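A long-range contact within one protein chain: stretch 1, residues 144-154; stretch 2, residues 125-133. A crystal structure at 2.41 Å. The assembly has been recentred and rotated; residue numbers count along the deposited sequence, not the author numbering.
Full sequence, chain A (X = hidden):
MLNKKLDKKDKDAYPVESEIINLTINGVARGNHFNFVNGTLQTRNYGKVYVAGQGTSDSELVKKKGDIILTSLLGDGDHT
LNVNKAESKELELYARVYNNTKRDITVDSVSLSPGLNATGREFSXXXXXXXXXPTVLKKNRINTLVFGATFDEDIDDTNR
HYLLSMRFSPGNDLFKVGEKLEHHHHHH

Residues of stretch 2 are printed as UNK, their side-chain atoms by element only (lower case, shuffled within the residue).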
# COMPACT_ATOMS: atom_id res chain seq x y z
N THR A 144 -15.59 -15.55 4.58
CA THR A 144 -15.79 -14.23 5.14
C THR A 144 -14.53 -13.38 4.93
O THR A 144 -13.40 -13.84 5.12
CB THR A 144 -16.16 -14.32 6.64
OG1 THR A 144 -17.44 -14.94 6.73
CG2 THR A 144 -16.25 -12.94 7.28
N LEU A 145 -14.74 -12.15 4.47
CA LEU A 145 -13.65 -11.20 4.26
C LEU A 145 -14.02 -9.88 4.90
O LEU A 145 -15.10 -9.35 4.63
CB LEU A 145 -13.35 -11.00 2.77
CG LEU A 145 -12.28 -9.98 2.36
CD1 LEU A 145 -10.92 -10.39 2.86
CD2 LEU A 145 -12.21 -9.83 0.82
N VAL A 146 -13.17 -9.37 5.78
CA VAL A 146 -13.50 -8.11 6.45
C VAL A 146 -12.31 -7.15 6.49
O VAL A 146 -11.15 -7.56 6.49
CB VAL A 146 -14.02 -8.33 7.93
CG1 VAL A 146 -14.92 -9.55 8.04
CG2 VAL A 146 -12.89 -8.44 8.91
N PHE A 147 -12.61 -5.86 6.53
CA PHE A 147 -11.64 -4.88 6.97
C PHE A 147 -12.42 -3.81 7.74
O PHE A 147 -13.63 -3.65 7.53
CB PHE A 147 -10.84 -4.29 5.80
CG PHE A 147 -11.59 -3.27 4.97
CD1 PHE A 147 -11.64 -1.94 5.35
CD2 PHE A 147 -12.22 -3.65 3.80
CE1 PHE A 147 -12.33 -1.01 4.60
CE2 PHE A 147 -12.91 -2.72 3.03
CZ PHE A 147 -12.97 -1.40 3.44
N GLY A 148 -11.74 -3.13 8.65
CA GLY A 148 -12.36 -2.04 9.36
C GLY A 148 -11.71 -0.71 9.03
O GLY A 148 -10.55 -0.64 8.60
N ALA A 149 -12.48 0.36 9.19
CA ALA A 149 -11.91 1.69 9.08
C ALA A 149 -12.53 2.54 10.17
O ALA A 149 -13.74 2.54 10.35
CB ALA A 149 -12.17 2.30 7.70
N THR A 150 -11.68 3.24 10.90
CA THR A 150 -12.16 4.15 11.92
C THR A 150 -11.79 5.57 11.53
O THR A 150 -10.62 5.94 11.50
CB THR A 150 -11.60 3.78 13.31
OG1 THR A 150 -12.22 2.57 13.75
CG2 THR A 150 -11.88 4.88 14.35
N PHE A 151 -12.82 6.36 11.24
CA PHE A 151 -12.64 7.74 10.79
C PHE A 151 -12.61 8.77 11.93
O PHE A 151 -13.12 8.51 13.02
CB PHE A 151 -13.75 8.11 9.80
CG PHE A 151 -13.74 7.28 8.55
CD1 PHE A 151 -13.03 7.69 7.43
CD2 PHE A 151 -14.44 6.08 8.49
CE1 PHE A 151 -13.01 6.92 6.28
CE2 PHE A 151 -14.45 5.31 7.34
CZ PHE A 151 -13.73 5.72 6.23
N ASP A 152 -12.03 9.94 11.66
CA ASP A 152 -12.08 11.08 12.59
C ASP A 152 -13.50 11.61 12.71
O ASP A 152 -13.99 11.87 13.82
CB ASP A 152 -11.14 12.20 12.12
CG ASP A 152 -9.69 11.97 12.51
OD1 ASP A 152 -9.38 10.91 13.08
OD2 ASP A 152 -8.85 12.85 12.22
N GLU A 153 -14.16 11.76 11.55
CA GLU A 153 -15.48 12.36 11.43
C GLU A 153 -16.52 11.33 10.97
O GLU A 153 -16.18 10.39 10.23
CB GLU A 153 -15.45 13.52 10.43
CG GLU A 153 -14.62 14.76 10.83
CD GLU A 153 -14.81 15.21 12.29
OE1 GLU A 153 -15.95 15.14 12.80
OE2 GLU A 153 -13.82 15.64 12.91
N ASP A 154 -17.77 11.51 11.39
CA ASP A 154 -18.89 10.66 10.96
C ASP A 154 -18.98 10.53 9.46
O ASP A 154 -18.86 11.52 8.72
CB ASP A 154 -20.24 11.21 11.47
CG ASP A 154 -20.48 10.97 12.96
OD1 ASP A 154 -20.06 9.93 13.52
OD2 ASP A 154 -21.12 11.85 13.56
N UNK A 125 -11.13 14.58 3.18
CA UNK A 125 -9.88 14.47 3.93
C UNK A 125 -10.15 13.97 5.33
O UNK A 125 -9.39 14.25 6.25
c UNK A 125 -9.15 15.83 3.99
N UNK A 126 -11.26 13.27 5.48
CA UNK A 126 -11.59 12.58 6.72
C UNK A 126 -10.53 11.50 7.00
O UNK A 126 -10.50 10.48 6.30
n UNK A 126 -14.72 10.87 7.82
c UNK A 126 -12.99 11.98 6.59
o UNK A 126 -12.92 11.59 8.96
c UNK A 126 -13.54 11.46 7.89
N UNK A 127 -9.65 11.72 7.98
CA UNK A 127 -8.56 10.77 8.23
C UNK A 127 -9.08 9.49 8.87
O UNK A 127 -10.11 9.51 9.55
c UNK A 127 -5.49 12.92 9.31
n UNK A 127 -6.40 15.16 10.02
c UNK A 127 -5.96 13.80 10.49
c UNK A 127 -6.64 12.46 8.42
c UNK A 127 -7.47 11.39 9.11
N UNK A 128 -8.37 8.38 8.65
CA UNK A 128 -8.81 7.08 9.14
C UNK A 128 -7.66 6.12 9.45
O UNK A 128 -6.56 6.26 8.94
c UNK A 128 -9.29 7.24 5.78
c UNK A 128 -8.71 7.09 4.53
c UNK A 128 -8.41 5.11 6.43
c UNK A 128 -9.14 6.25 6.75
c UNK A 128 -7.99 5.96 4.23
c UNK A 128 -9.75 6.42 8.12
c UNK A 128 -7.83 4.97 5.18
N UNK A 129 -7.93 5.15 10.30
CA UNK A 129 -7.01 4.03 10.49
C UNK A 129 -7.69 2.79 9.91
O UNK A 129 -8.85 2.50 10.20
c UNK A 129 -5.96 5.06 12.51
c UNK A 129 -6.64 3.83 11.97
c UNK A 129 -5.74 2.62 12.15
N UNK A 130 -6.95 2.10 9.04
CA UNK A 130 -7.41 0.90 8.37
C UNK A 130 -7.03 -0.35 9.15
O UNK A 130 -5.86 -0.53 9.49
c UNK A 130 -6.79 0.80 6.99
c UNK A 130 -7.61 0.98 5.73
c UNK A 130 -8.78 0.03 5.77
c UNK A 130 -6.73 0.69 4.53
N UNK A 131 -8.00 -1.21 9.43
CA UNK A 131 -7.69 -2.51 9.98
C UNK A 131 -7.81 -3.60 8.90
O UNK A 131 -8.85 -3.73 8.25
c UNK A 131 -8.16 -7.03 12.12
c UNK A 131 -9.42 -5.26 11.15
c UNK A 131 -7.35 -4.79 12.23
o UNK A 131 -8.01 -8.35 12.43
c UNK A 131 -8.60 -2.86 11.17
c UNK A 131 -8.47 -4.33 11.55
c UNK A 131 -9.27 -6.60 11.43
c UNK A 131 -7.20 -6.13 12.53
N UNK A 132 -6.76 -4.40 8.72
CA UNK A 132 -6.85 -5.57 7.86
C UNK A 132 -5.86 -6.66 8.22
O UNK A 132 -4.66 -6.42 8.33
c UNK A 132 -8.09 -6.95 5.26
c UNK A 132 -5.74 -6.98 4.85
c UNK A 132 -8.27 -8.05 4.43
c UNK A 132 -6.66 -5.20 6.38
c UNK A 132 -5.90 -8.08 4.02
c UNK A 132 -7.18 -8.62 3.81
c UNK A 132 -6.83 -6.39 5.46
N UNK A 133 -6.37 -7.88 8.35
CA UNK A 133 -5.56 -9.08 8.57
C UNK A 133 -5.61 -9.96 7.31
O UNK A 133 -6.69 -10.21 6.78
c UNK A 133 -6.20 -13.28 11.46
c UNK A 133 -6.34 -11.78 11.27
c UNK A 133 -5.65 -11.25 10.00
c UNK A 133 -6.10 -9.81 9.79
n UNK A 133 -4.81 -13.67 11.77
O HOH W 1 -9.21 -8.93 7.82

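Position 125 has one side-chain carbon and nothing beyond it. It makes no contact with stretch 1. A lone CB marks Ala-125.

Position 126 carries two carbons, the second bearing one oxygen and one nitrogen. The oxygen lies 2.9 Å from Glu-153 N, which can only donate; the nitrogen lies 2.9 Å from Glu-153 O, which can only accept. A carboxylate would not suit the second contact, so the group is an amide, and its length gives Asn-126. Both contacts are hydrogen bonds, Glu-153 N to OD1 and ND2 to Glu-153 O. The side chain thus reads the backbone of Glu-153 at both polar groups.

Position 127 has four carbons in a row ending in nitrogen. The carbon before the nitrogen is 3.5 Å from Asp-152 OD2. An unbranched chain of this length is Lys-127. Its NZ stays 4.0 Å from Asp-152 OD2, too far for a salt bridge, and is hydrogen-bonded elsewhere in the structure. Its backbone does more here: Asp-152 N donates to Lys-127 O at 2.9 Å.

Position 128 shows one carbon and then a ring of six carbons, with no oxygen on the ring. Its CB sits 3.6 Å from Phe-151 CD1. The bare ring identifies Phe-128. The two phenylalanine rings meet obliquely, centroids 5.5 Å apart and planes at 56°.

Position 129 has three carbons, forked at CB. The side chain lies on the same sheet face as that of Thr-150. With no oxygen in the fork, this is Val-129. Its backbone forms a reciprocal pair with Thr-150: Val-129 N to Thr-150 O and Thr-150 N to Val-129 O, both 3.0 Å.

Position 130 has four carbons, forked at the second. One branch tip lies 3.5 Å from Phe-147 CD1. The fork one carbon beyond CB gives Leu-130. The tip is CD2, and it also lies 3.4 Å from Gly-148 O.

Position 131 has one carbon, then a six-carbon ring bearing one oxygen. Gly-148 N lies at the edge of this ring. The ring oxygen makes it Tyr-131. Its backbone pairs with Gly-148: Tyr-131 N donates to Gly-148 O at 2.7 Å, and Gly-148 N to Tyr-131 O at 3.0 Å.

Position 132 is again one carbon and a plain six-carbon ring. The ring edge meets Val-146 O and a methyl of Leu-145. This is Phe-132, with CE1 3.9 Å from Leu-145 CD1.

Position 133 has four carbons in a row ending in nitrogen, and its end leads away from stretch 1. It is Lys-133. Water 1 accepts from Lys-133 N at 3.1 Å and donates to Val-146 O at 2.7 Å.

The contact is an antiparallel strand pairing. Two reciprocal backbone pairs hold the register. Ala-149, Phe-151, Phe-128 and Leu-130 point to one face, Thr-150, Val-129 and Tyr-131 to the other. Asn-126 extends the pairing past the strand through Glu-153, while water 1 links the backbones near Phe-132.

Stretch 2 125-133: ANKFVLYFK
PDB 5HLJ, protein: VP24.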